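Local atomic coordinates of 3' terminal uridylyl transferase (Trypanosoma brucei, PDB entry 5HZD), a protein that catalyses the addition of uridines from UTP to the 3' ends of guide RNAs, ribosomal RNAs and some mRNAs during mitochondrial RNA editing. Residues A[22-33]-A[479-487]; A[412-421]-A[461-469]. All coordinates share one frame; numbering follows the deposited sequence.

Contact 1: residues A[22-33]-A[479-487]; sequences LLAHAEEHHADL and IGVTKSLRV. With ZN (zinc ion), chain B.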
loop_
_atom_site.group_PDB
_atom_site.type_symbol
_atom_site.label_atom_id
_atom_site.label_comp_id
_atom_site.label_asym_id
_atom_site.label_seq_id
_atom_site.Cartn_x
_atom_site.Cartn_y
_atom_site.Cartn_z
ATOM N N LEU A 22 -32.030 -15.950 -8.009
ATOM C CA LEU A 22 -31.293 -14.703 -8.168
ATOM C C LEU A 22 -30.239 -14.840 -9.262
ATOM O O LEU A 22 -30.127 -13.978 -10.132
ATOM C CB LEU A 22 -30.618 -14.293 -6.857
ATOM C CG LEU A 22 -29.820 -12.992 -6.932
ATOM C CD1 LEU A 22 -30.766 -11.808 -7.044
ATOM C CD2 LEU A 22 -28.878 -12.847 -5.729
ATOM N N LEU A 23 -29.485 -15.934 -9.232
ATOM C CA LEU A 23 -28.400 -16.129 -10.202
ATOM C C LEU A 23 -28.978 -16.291 -11.603
ATOM O O LEU A 23 -28.461 -15.717 -12.572
ATOM C CB LEU A 23 -27.578 -17.370 -9.858
ATOM C CG LEU A 23 -26.583 -17.310 -8.710
ATOM C CD1 LEU A 23 -25.931 -18.666 -8.552
ATOM C CD2 LEU A 23 -25.529 -16.242 -8.963
ATOM N N ALA A 24 -30.040 -17.089 -11.717
ATOM C CA ALA A 24 -30.726 -17.254 -12.996
ATOM C C ALA A 24 -31.243 -15.929 -13.523
ATOM O O ALA A 24 -31.154 -15.659 -14.717
ATOM C CB ALA A 24 -31.848 -18.242 -12.885
ATOM N N HIS A 25 -31.767 -15.088 -12.636
ATOM C CA HIS A 25 -32.251 -13.784 -13.065
ATOM C C HIS A 25 -31.098 -12.949 -13.623
ATOM O O HIS A 25 -31.244 -12.255 -14.635
ATOM C CB HIS A 25 -32.896 -13.042 -11.897
ATOM C CG HIS A 25 -33.086 -11.580 -12.154
ATOM N ND1 HIS A 25 -34.166 -11.089 -12.859
ATOM C CD2 HIS A 25 -32.323 -10.514 -11.831
ATOM C CE1 HIS A 25 -34.072 -9.774 -12.929
ATOM N NE2 HIS A 25 -32.950 -9.406 -12.341
ATOM N N ALA A 26 -29.958 -13.010 -12.956
ATOM C CA ALA A 26 -28.777 -12.236 -13.394
ATOM C C ALA A 26 -28.331 -12.606 -14.825
ATOM O O ALA A 26 -28.122 -11.724 -15.654
ATOM C CB ALA A 26 -27.646 -12.364 -12.404
ATOM N N GLU A 27 -28.224 -13.893 -15.150
ATOM C CA GLU A 27 -27.884 -14.299 -16.514
ATOM C C GLU A 27 -28.988 -13.982 -17.520
ATOM O O GLU A 27 -28.731 -13.471 -18.617
ATOM C CB GLU A 27 -27.567 -15.792 -16.576
ATOM C CG GLU A 27 -27.504 -16.335 -18.002
ATOM C CD GLU A 27 -26.442 -15.656 -18.858
ATOM O OE1 GLU A 27 -25.398 -15.232 -18.319
ATOM O OE2 GLU A 27 -26.656 -15.538 -20.082
ATOM N N GLU A 28 -30.229 -14.292 -17.156
ATOM C CA GLU A 28 -31.338 -14.113 -18.096
ATOM C C GLU A 28 -31.694 -12.646 -18.413
ATOM O O GLU A 28 -32.046 -12.312 -19.547
ATOM C CB GLU A 28 -32.568 -14.895 -17.615
ATOM C CG GLU A 28 -32.291 -16.407 -17.493
ATOM C CD GLU A 28 -33.446 -17.183 -16.864
ATOM O OE1 GLU A 28 -33.446 -18.431 -16.964
ATOM O OE2 GLU A 28 -34.347 -16.552 -16.261
ATOM N N HIS A 29 -31.607 -11.771 -17.425
ATOM C CA HIS A 29 -31.999 -10.381 -17.626
ATOM C C HIS A 29 -30.823 -9.418 -17.738
ATOM O O HIS A 29 -30.972 -8.293 -18.235
ATOM C CB HIS A 29 -32.962 -9.922 -16.521
ATOM C CG HIS A 29 -34.341 -10.489 -16.655
ATOM N ND1 HIS A 29 -34.625 -11.819 -16.427
ATOM C CD2 HIS A 29 -35.514 -9.909 -17.001
ATOM C CE1 HIS A 29 -35.913 -12.035 -16.632
ATOM N NE2 HIS A 29 -36.476 -10.891 -16.976
ATOM N N HIS A 30 -29.650 -9.840 -17.283
ATOM C CA HIS A 30 -28.519 -8.920 -17.244
ATOM C C HIS A 30 -27.285 -9.454 -17.915
ATOM O O HIS A 30 -26.166 -9.093 -17.541
ATOM C CB HIS A 30 -28.199 -8.507 -15.815
ATOM C CG HIS A 30 -29.318 -7.760 -15.180
ATOM N ND1 HIS A 30 -29.830 -6.607 -15.735
ATOM C CD2 HIS A 30 -30.079 -8.030 -14.092
ATOM C CE1 HIS A 30 -30.836 -6.175 -14.998
ATOM N NE2 HIS A 30 -31.017 -7.029 -14.008
ATOM N N ALA A 31 -27.484 -10.276 -18.938
ATOM C CA ALA A 31 -26.316 -10.835 -19.616
ATOM C C ALA A 31 -25.446 -9.727 -20.211
ATOM O O ALA A 31 -24.236 -9.893 -20.310
ATOM C CB ALA A 31 -26.714 -11.842 -20.664
ATOM N N ASP A 32 -26.041 -8.584 -20.551
ATOM C CA ASP A 32 -25.237 -7.432 -21.008
ATOM C C ASP A 32 -24.205 -6.950 -19.988
ATOM O O ASP A 32 -23.193 -6.332 -20.342
ATOM C CB ASP A 32 -26.133 -6.252 -21.414
ATOM C CG ASP A 32 -26.875 -5.649 -20.234
ATOM O OD1 ASP A 32 -27.750 -6.349 -19.666
ATOM O OD2 ASP A 32 -26.586 -4.483 -19.875
ATOM N N LEU A 33 -24.447 -7.229 -18.710
ATOM C CA LEU A 33 -23.559 -6.768 -17.662
ATOM C C LEU A 33 -22.463 -7.787 -17.369
ATOM O O LEU A 33 -21.439 -7.456 -16.779
ATOM C CB LEU A 33 -24.366 -6.475 -16.393
ATOM C CG LEU A 33 -25.348 -5.318 -16.580
ATOM C CD1 LEU A 33 -26.079 -5.065 -15.282
ATOM C CD2 LEU A 33 -24.575 -4.067 -17.014
ATOM N N ILE A 479 -20.477 -5.496 -3.602
ATOM C CA ILE A 479 -20.586 -6.402 -4.733
ATOM C C ILE A 479 -21.890 -7.178 -4.731
ATOM O O ILE A 479 -22.019 -8.197 -4.039
ATOM C CB ILE A 479 -19.367 -7.357 -4.797
ATOM C CG1 ILE A 479 -18.085 -6.524 -4.844
ATOM C CG2 ILE A 479 -19.508 -8.298 -6.003
ATOM C CD1 ILE A 479 -16.800 -7.357 -4.828
ATOM N N GLY A 480 -22.870 -6.688 -5.486
ATOM C CA GLY A 480 -24.121 -7.397 -5.658
ATOM C C GLY A 480 -24.013 -8.495 -6.707
ATOM O O GLY A 480 -22.926 -8.756 -7.219
ATOM N N VAL A 481 -25.123 -9.128 -7.050
ATOM C CA VAL A 481 -25.060 -10.349 -7.856
ATOM C C VAL A 481 -24.436 -10.161 -9.246
ATOM O O VAL A 481 -23.563 -10.956 -9.632
ATOM C CB VAL A 481 -26.419 -11.073 -7.943
ATOM C CG1 VAL A 481 -27.475 -10.251 -8.683
ATOM C CG2 VAL A 481 -26.236 -12.470 -8.582
ATOM N N THR A 482 -24.856 -9.148 -9.998
ATOM C CA THR A 482 -24.257 -8.969 -11.326
ATOM C C THR A 482 -22.789 -8.601 -11.203
ATOM O O THR A 482 -21.950 -9.123 -11.953
ATOM C CB THR A 482 -25.044 -7.966 -12.236
ATOM O OG1 THR A 482 -25.056 -6.666 -11.631
ATOM C CG2 THR A 482 -26.435 -8.455 -12.420
ATOM N N LYS A 483 -22.435 -7.754 -10.239
ATOM C CA LYS A 483 -21.025 -7.439 -10.074
ATOM C C LYS A 483 -20.255 -8.720 -9.720
ATOM O O LYS A 483 -19.115 -8.911 -10.158
ATOM C CB LYS A 483 -20.819 -6.356 -8.999
ATOM C CG LYS A 483 -21.191 -4.953 -9.447
ATOM C CD LYS A 483 -20.566 -3.891 -8.540
ATOM C CE LYS A 483 -20.993 -2.501 -8.983
ATOM N NZ LYS A 483 -20.406 -1.447 -8.106
ATOM N N SER A 484 -20.869 -9.603 -8.933
ATOM C CA SER A 484 -20.152 -10.805 -8.464
ATOM C C SER A 484 -19.869 -11.720 -9.650
ATOM O O SER A 484 -18.835 -12.392 -9.690
ATOM C CB SER A 484 -20.935 -11.576 -7.376
ATOM O OG SER A 484 -22.033 -12.296 -7.918
ATOM N N LEU A 485 -20.763 -11.716 -10.632
ATOM C CA LEU A 485 -20.578 -12.601 -11.776
ATOM C C LEU A 485 -19.520 -12.009 -12.714
ATOM O O LEU A 485 -18.838 -12.761 -13.423
ATOM C CB LEU A 485 -21.905 -12.854 -12.487
ATOM C CG LEU A 485 -22.866 -13.668 -11.585
ATOM C CD1 LEU A 485 -24.140 -14.033 -12.337
ATOM C CD2 LEU A 485 -22.171 -14.930 -11.018
ATOM N N ARG A 486 -19.377 -10.682 -12.716
ATOM C CA ARG A 486 -18.226 -10.055 -13.382
ATOM C C ARG A 486 -16.915 -10.518 -12.752
ATOM O O ARG A 486 -15.943 -10.801 -13.458
ATOM C CB ARG A 486 -18.343 -8.516 -13.398
ATOM C CG ARG A 486 -19.500 -8.039 -14.282
ATOM C CD ARG A 486 -19.754 -6.526 -14.166
ATOM N NE ARG A 486 -18.582 -5.764 -14.597
ATOM C CZ ARG A 486 -18.354 -5.432 -15.864
ATOM N NH1 ARG A 486 -19.216 -5.796 -16.804
ATOM N NH2 ARG A 486 -17.266 -4.741 -16.193
ATOM N N VAL A 487 -16.875 -10.617 -11.429
ATOM C CA VAL A 487 -15.695 -11.115 -10.739
ATOM C C VAL A 487 -15.443 -12.583 -11.087
ATOM O O VAL A 487 -14.330 -12.962 -11.445
ATOM C CB VAL A 487 -15.823 -10.957 -9.212
ATOM C CG1 VAL A 487 -14.613 -11.596 -8.518
ATOM C CG2 VAL A 487 -15.892 -9.462 -8.862
HETATM ZN ZN ZN B . -32.213 -7.441 -12.151
HETATM O O HOH W 1 -20.492 -5.254 -19.538
#

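Contact 2: residues A[412-421]-A[461-469]; sequences WGHNVISLNR and YELCIEDPY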
loop_
_atom_site.group_PDB
_atom_site.type_symbol
_atom_site.label_atom_id
_atom_site.label_comp_id
_atom_site.label_asym_id
_atom_site.label_seq_id
_atom_site.Cartn_x
_atom_site.Cartn_y
_atom_site.Cartn_z
ATOM N N TRP A 412 -18.307 -19.899 -2.470
ATOM C CA TRP A 412 -18.664 -18.473 -2.394
ATOM C C TRP A 412 -20.065 -18.268 -1.848
ATOM O O TRP A 412 -20.382 -17.199 -1.308
ATOM C CB TRP A 412 -18.586 -17.812 -3.754
ATOM C CG TRP A 412 -17.195 -17.581 -4.322
ATOM C CD1 TRP A 412 -16.597 -18.316 -5.311
ATOM C CD2 TRP A 412 -16.283 -16.517 -4.004
ATOM N NE1 TRP A 412 -15.367 -17.781 -5.629
ATOM C CE2 TRP A 412 -15.144 -16.679 -4.843
ATOM C CE3 TRP A 412 -16.315 -15.439 -3.107
ATOM C CZ2 TRP A 412 -14.058 -15.800 -4.821
ATOM C CZ3 TRP A 412 -15.225 -14.574 -3.066
ATOM C CH2 TRP A 412 -14.099 -14.758 -3.921
ATOM N N GLY A 413 -20.916 -19.283 -1.987
ATOM C CA GLY A 413 -22.310 -19.139 -1.602
ATOM C C GLY A 413 -22.497 -19.193 -0.103
ATOM O O GLY A 413 -23.390 -18.519 0.437
ATOM N N HIS A 414 -21.653 -19.973 0.578
ATOM C CA HIS A 414 -21.863 -20.228 1.999
ATOM C C HIS A 414 -20.720 -19.853 2.930
ATOM O O HIS A 414 -20.934 -19.751 4.149
ATOM C CB HIS A 414 -22.246 -21.688 2.225
ATOM C CG HIS A 414 -23.532 -22.044 1.563
ATOM N ND1 HIS A 414 -24.743 -21.546 1.996
ATOM C CD2 HIS A 414 -23.794 -22.787 0.464
ATOM C CE1 HIS A 414 -25.705 -21.999 1.209
ATOM N NE2 HIS A 414 -25.156 -22.754 0.274
ATOM N N ASN A 415 -19.521 -19.649 2.380
ATOM C CA ASN A 415 -18.350 -19.414 3.212
ATOM C C ASN A 415 -17.736 -18.036 3.010
ATOM O O ASN A 415 -18.101 -17.311 2.098
ATOM C CB ASN A 415 -17.294 -20.489 2.942
ATOM C CG ASN A 415 -17.727 -21.871 3.435
ATOM O OD1 ASN A 415 -18.618 -22.011 4.305
ATOM N ND2 ASN A 415 -17.075 -22.905 2.904
ATOM N N VAL A 416 -16.797 -17.701 3.877
ATOM C CA VAL A 416 -16.192 -16.379 3.881
ATOM C C VAL A 416 -14.689 -16.551 3.815
ATOM O O VAL A 416 -14.124 -17.376 4.532
ATOM C CB VAL A 416 -16.508 -15.677 5.218
ATOM C CG1 VAL A 416 -15.790 -14.296 5.301
ATOM C CG2 VAL A 416 -18.036 -15.552 5.432
ATOM N N ILE A 417 -14.035 -15.763 2.970
ATOM C CA ILE A 417 -12.560 -15.719 2.933
ATOM C C ILE A 417 -12.111 -14.978 4.180
ATOM O O ILE A 417 -12.382 -13.784 4.330
ATOM C CB ILE A 417 -12.110 -14.995 1.657
ATOM C CG1 ILE A 417 -12.586 -15.772 0.409
ATOM C CG2 ILE A 417 -10.584 -14.845 1.618
ATOM C CD1 ILE A 417 -12.249 -15.111 -0.947
ATOM N N SER A 418 -11.472 -15.673 5.116
ATOM C CA SER A 418 -11.176 -15.051 6.396
ATOM C C SER A 418 -9.900 -15.600 6.990
ATOM O O SER A 418 -9.672 -16.821 6.991
ATOM C CB SER A 418 -12.325 -15.283 7.395
ATOM O OG SER A 418 -11.948 -14.707 8.643
ATOM N N LEU A 419 -9.053 -14.685 7.466
ATOM C CA LEU A 419 -7.827 -15.065 8.178
ATOM C C LEU A 419 -8.035 -14.981 9.679
ATOM O O LEU A 419 -7.098 -15.170 10.452
ATOM C CB LEU A 419 -6.660 -14.143 7.769
ATOM C CG LEU A 419 -6.386 -14.066 6.271
ATOM C CD1 LEU A 419 -5.260 -13.053 6.062
ATOM C CD2 LEU A 419 -6.015 -15.443 5.812
ATOM N N ASN A 420 -9.266 -14.757 10.146
ATOM C CA ASN A 420 -9.451 -14.560 11.576
ATOM C C ASN A 420 -9.531 -15.850 12.360
ATOM O O ASN A 420 -9.547 -15.825 13.603
ATOM C CB ASN A 420 -10.717 -13.747 11.859
ATOM C CG ASN A 420 -10.550 -12.302 11.514
ATOM O OD1 ASN A 420 -10.658 -11.925 10.370
ATOM N ND2 ASN A 420 -10.234 -11.482 12.510
ATOM N N ARG A 421 -9.611 -16.964 11.645
ATOM C CA ARG A 421 -9.564 -18.296 12.263
ATOM C C ARG A 421 -8.977 -19.224 11.224
ATOM O O ARG A 421 -9.068 -18.944 10.034
ATOM C CB ARG A 421 -10.972 -18.739 12.711
ATOM C CG ARG A 421 -11.998 -18.840 11.584
ATOM C CD ARG A 421 -13.438 -18.754 12.130
ATOM N NE ARG A 421 -13.621 -17.612 13.016
ATOM C CZ ARG A 421 -13.821 -16.361 12.602
ATOM N NH1 ARG A 421 -13.839 -16.044 11.299
ATOM N NH2 ARG A 421 -13.957 -15.398 13.503
ATOM N N TYR A 461 -23.584 -9.532 0.720
ATOM C CA TYR A 461 -22.845 -10.678 1.248
ATOM C C TYR A 461 -22.805 -11.775 0.196
ATOM O O TYR A 461 -22.889 -12.966 0.506
ATOM C CB TYR A 461 -23.515 -11.211 2.524
ATOM C CG TYR A 461 -23.512 -10.236 3.689
ATOM C CD1 TYR A 461 -22.337 -9.644 4.117
ATOM C CD2 TYR A 461 -24.688 -9.929 4.369
ATOM C CE1 TYR A 461 -22.318 -8.760 5.185
ATOM C CE2 TYR A 461 -24.684 -9.033 5.439
ATOM C CZ TYR A 461 -23.491 -8.471 5.849
ATOM O OH TYR A 461 -23.477 -7.583 6.910
ATOM N N GLU A 462 -22.688 -11.370 -1.068
ATOM C CA GLU A 462 -22.550 -12.312 -2.162
ATOM C C GLU A 462 -21.163 -12.910 -2.183
ATOM O O GLU A 462 -20.998 -14.147 -2.181
ATOM C CB GLU A 462 -22.789 -11.582 -3.481
ATOM C CG GLU A 462 -23.024 -12.488 -4.654
ATOM C CD GLU A 462 -24.333 -13.275 -4.607
ATOM O OE1 GLU A 462 -25.402 -12.762 -4.164
ATOM O OE2 GLU A 462 -24.285 -14.441 -5.043
ATOM N N LEU A 463 -20.168 -12.035 -2.244
ATOM C CA LEU A 463 -18.780 -12.458 -2.117
ATOM C C LEU A 463 -18.266 -11.906 -0.810
ATOM O O LEU A 463 -18.277 -10.676 -0.609
ATOM C CB LEU A 463 -17.941 -11.877 -3.257
ATOM C CG LEU A 463 -18.427 -12.101 -4.686
ATOM C CD1 LEU A 463 -17.334 -11.623 -5.645
ATOM C CD2 LEU A 463 -18.729 -13.576 -4.910
ATOM N N CYS A 464 -17.825 -12.776 0.095
ATOM C CA CYS A 464 -17.470 -12.315 1.433
ATOM C C CYS A 464 -16.003 -12.491 1.766
ATOM O O CYS A 464 -15.464 -13.603 1.663
ATOM C CB CYS A 464 -18.291 -13.076 2.478
ATOM S SG CYS A 464 -20.051 -12.689 2.372
ATOM N N ILE A 465 -15.364 -11.399 2.193
ATOM C CA ILE A 465 -13.977 -11.429 2.653
ATOM C C ILE A 465 -13.988 -10.658 3.972
ATOM O O ILE A 465 -14.384 -9.477 4.008
ATOM C CB ILE A 465 -13.049 -10.719 1.655
ATOM C CG1 ILE A 465 -13.086 -11.437 0.306
ATOM C CG2 ILE A 465 -11.637 -10.714 2.196
ATOM C CD1 ILE A 465 -12.172 -10.754 -0.737
ATOM N N GLU A 466 -13.616 -11.328 5.053
ATOM C CA GLU A 466 -13.640 -10.702 6.373
ATOM C C GLU A 466 -12.400 -9.819 6.550
ATOM O O GLU A 466 -11.259 -10.268 6.331
ATOM C CB GLU A 466 -13.707 -11.789 7.459
ATOM C CG GLU A 466 -13.730 -11.223 8.908
ATOM C CD GLU A 466 -14.020 -12.239 10.013
ATOM O OE1 GLU A 466 -13.839 -13.472 9.849
ATOM O OE2 GLU A 466 -14.460 -11.794 11.100
ATOM N N ASP A 467 -12.596 -8.553 6.937
ATOM C CA ASP A 467 -11.451 -7.700 7.271
ATOM C C ASP A 467 -10.807 -8.203 8.571
ATOM O O ASP A 467 -11.496 -8.451 9.575
ATOM C CB ASP A 467 -11.905 -6.251 7.461
ATOM C CG ASP A 467 -10.749 -5.313 7.660
ATOM O OD1 ASP A 467 -10.195 -5.284 8.767
ATOM O OD2 ASP A 467 -10.408 -4.588 6.723
ATOM N N PRO A 468 -9.473 -8.390 8.564
ATOM C CA PRO A 468 -8.815 -8.972 9.734
ATOM C C PRO A 468 -9.007 -8.198 11.042
ATOM O O PRO A 468 -9.150 -8.831 12.090
ATOM C CB PRO A 468 -7.339 -8.951 9.327
ATOM C CG PRO A 468 -7.387 -9.178 7.855
ATOM C CD PRO A 468 -8.580 -8.349 7.396
ATOM N N TYR A 469 -9.035 -6.868 10.983
ATOM C CA TYR A 469 -9.070 -6.081 12.237
ATOM C C TYR A 469 -10.337 -5.267 12.467
ATOM O O TYR A 469 -10.594 -4.808 13.588
ATOM C CB TYR A 469 -7.827 -5.188 12.350
ATOM C CG TYR A 469 -6.538 -5.985 12.401
ATOM C CD1 TYR A 469 -6.253 -6.840 13.477
ATOM C CD2 TYR A 469 -5.618 -5.895 11.365
ATOM C CE1 TYR A 469 -5.085 -7.584 13.516
ATOM C CE2 TYR A 469 -4.446 -6.629 11.394
ATOM C CZ TYR A 469 -4.196 -7.466 12.456
ATOM O OH TYR A 469 -3.034 -8.175 12.488
HETATM O O HOH W 2 -18.400 -15.554 -0.143
HETATM O O HOH W 3 -9.658 -12.004 7.650
HETATM O O HOH W 4 -15.128 -12.795 13.292
#

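Contact 1: residues A[22-33]-A[479-487]
The helix of the atypical C2H2 zinc finger docks here on the first turns of helix 481-497, with L22, L23, A26 and H30 facing V481, T482 and L485. The short axes pass 9.9 Å apart at their closest and cross at -80°, so the helices meet nearly at right angles. A26 lies at the crossing, its CA nearest that of T482, and its CB touches V481, T482 and L485. L22 and V481 reach for each other tip to tip, L22 CD2 coming 3.8 Å from V481 CB. Because CG2 of V481 stands opposite its own backbone N, that methyl meets L23, with L23 CD2 3.9 Å from V481 CG2; the same L23 methyl reaches L485 CD2. A26 CB lies 3.9 Å from L485 CD1. T482 turns its methyl, not its hydroxyl, to the zinc-binding helix: H30 CB is 3.8 Å from T482 CG2, while OG1 is hydrogen-bonded to D9 of the finger. The far end of the H30 ring belongs to the metal. Zinc is bound by H25 NE2 at 2.1 Å and by H30 NE2 at 2.2 Å, with C8 and C11 completing the site, so T482 touches the stem of a zinc ligand. Farther along, at L33, R486 bends at chi3 (61°) and brings NH1 to 2.8 Å from L33 O, with the acceptor near the guanidinium plane and an N-H...O angle of 158°. The zinc finger is required for proper folding of the catalytic domain, and this interface, which ties the finger to helix 481-497, is consistent with that requirement. Helix 37-47 flanks both partners, H37 touching L485 and A38 touching E27, while K483 NZ is hydrogen-bonded to N331 O.

Contact 2: residues A[412-421]-A[461-469]
E466 and I417 anchor the first part of the nucleotide recognition motif, 465-474, to the extended chain 412-421, both within the Cid1-type poly(A) polymerase region. The chains run parallel and are joined at one beta bridge between I417 and I465: I417 N donates to C464 O at 2.9 Å, and I417 O takes E466 N at 2.8 Å. I417 and I465 lie side by side and point the same way, I417 CB 3.9 Å from I465 CG1; both pack on helix 336-349, I417 on Y345 and I465 on M342. On the opposite face V416 packs against C464, V416 CG2 3.9 Å from C464 CB. E466, on that same face, points back at the other chain. With CG opposite the backbone N (chi1 180°) and the rest extended, its carboxylate reaches S418, N420 and R421. E466 OE1 is gripped twice: S418 OG donates at 2.6 Å from the anti side, somewhat out of the carboxylate plane, and R421 NH1 forms a salt bridge at 3.0 Å on the syn lone pair. The guanidinium and carboxylate planes are only 19° apart, so the two groups meet edge on and nearly coplanar; NH1 also bonds T425. A water links R421 NH2 to E466 OE2. The double grip would favour a charged carboxylate and fix its rotation. The N420 amide, 33° from the carboxylate plane, passes beside it and sends ND2 to P468 O at 2.9 Å. P468 in turn packs on Y337, a UTP-binding residue, consistent with a second-shell position behind the UTP site. At the far end L463 CD2 comes 3.5 Å from W412 CE3 on the indole. Nearby a water bridges W412 O, N415 O and C464 N, and K427 NZ bonds W412 O as well.

How the contacts relate
Both contacts lie on the same side of the chain's centre, their own centres about 20 Å apart. In sequence, contact 2 falls wholly between the two halves of contact 1: the zinc finger comes first, then 412-421 and 461-469, and finally helix 481-497. The two meet directly, as S484 of contact 1 packs on E462 and L463 of contact 2, and E462 is hydrogen-bonded to H19 at the start of the finger helix. Helix 481-497, just after the nucleotide recognition motif, thus touches both the finger and the chain that holds the motif. This continuity is consistent with the finger's importance for folding of the catalytic domain.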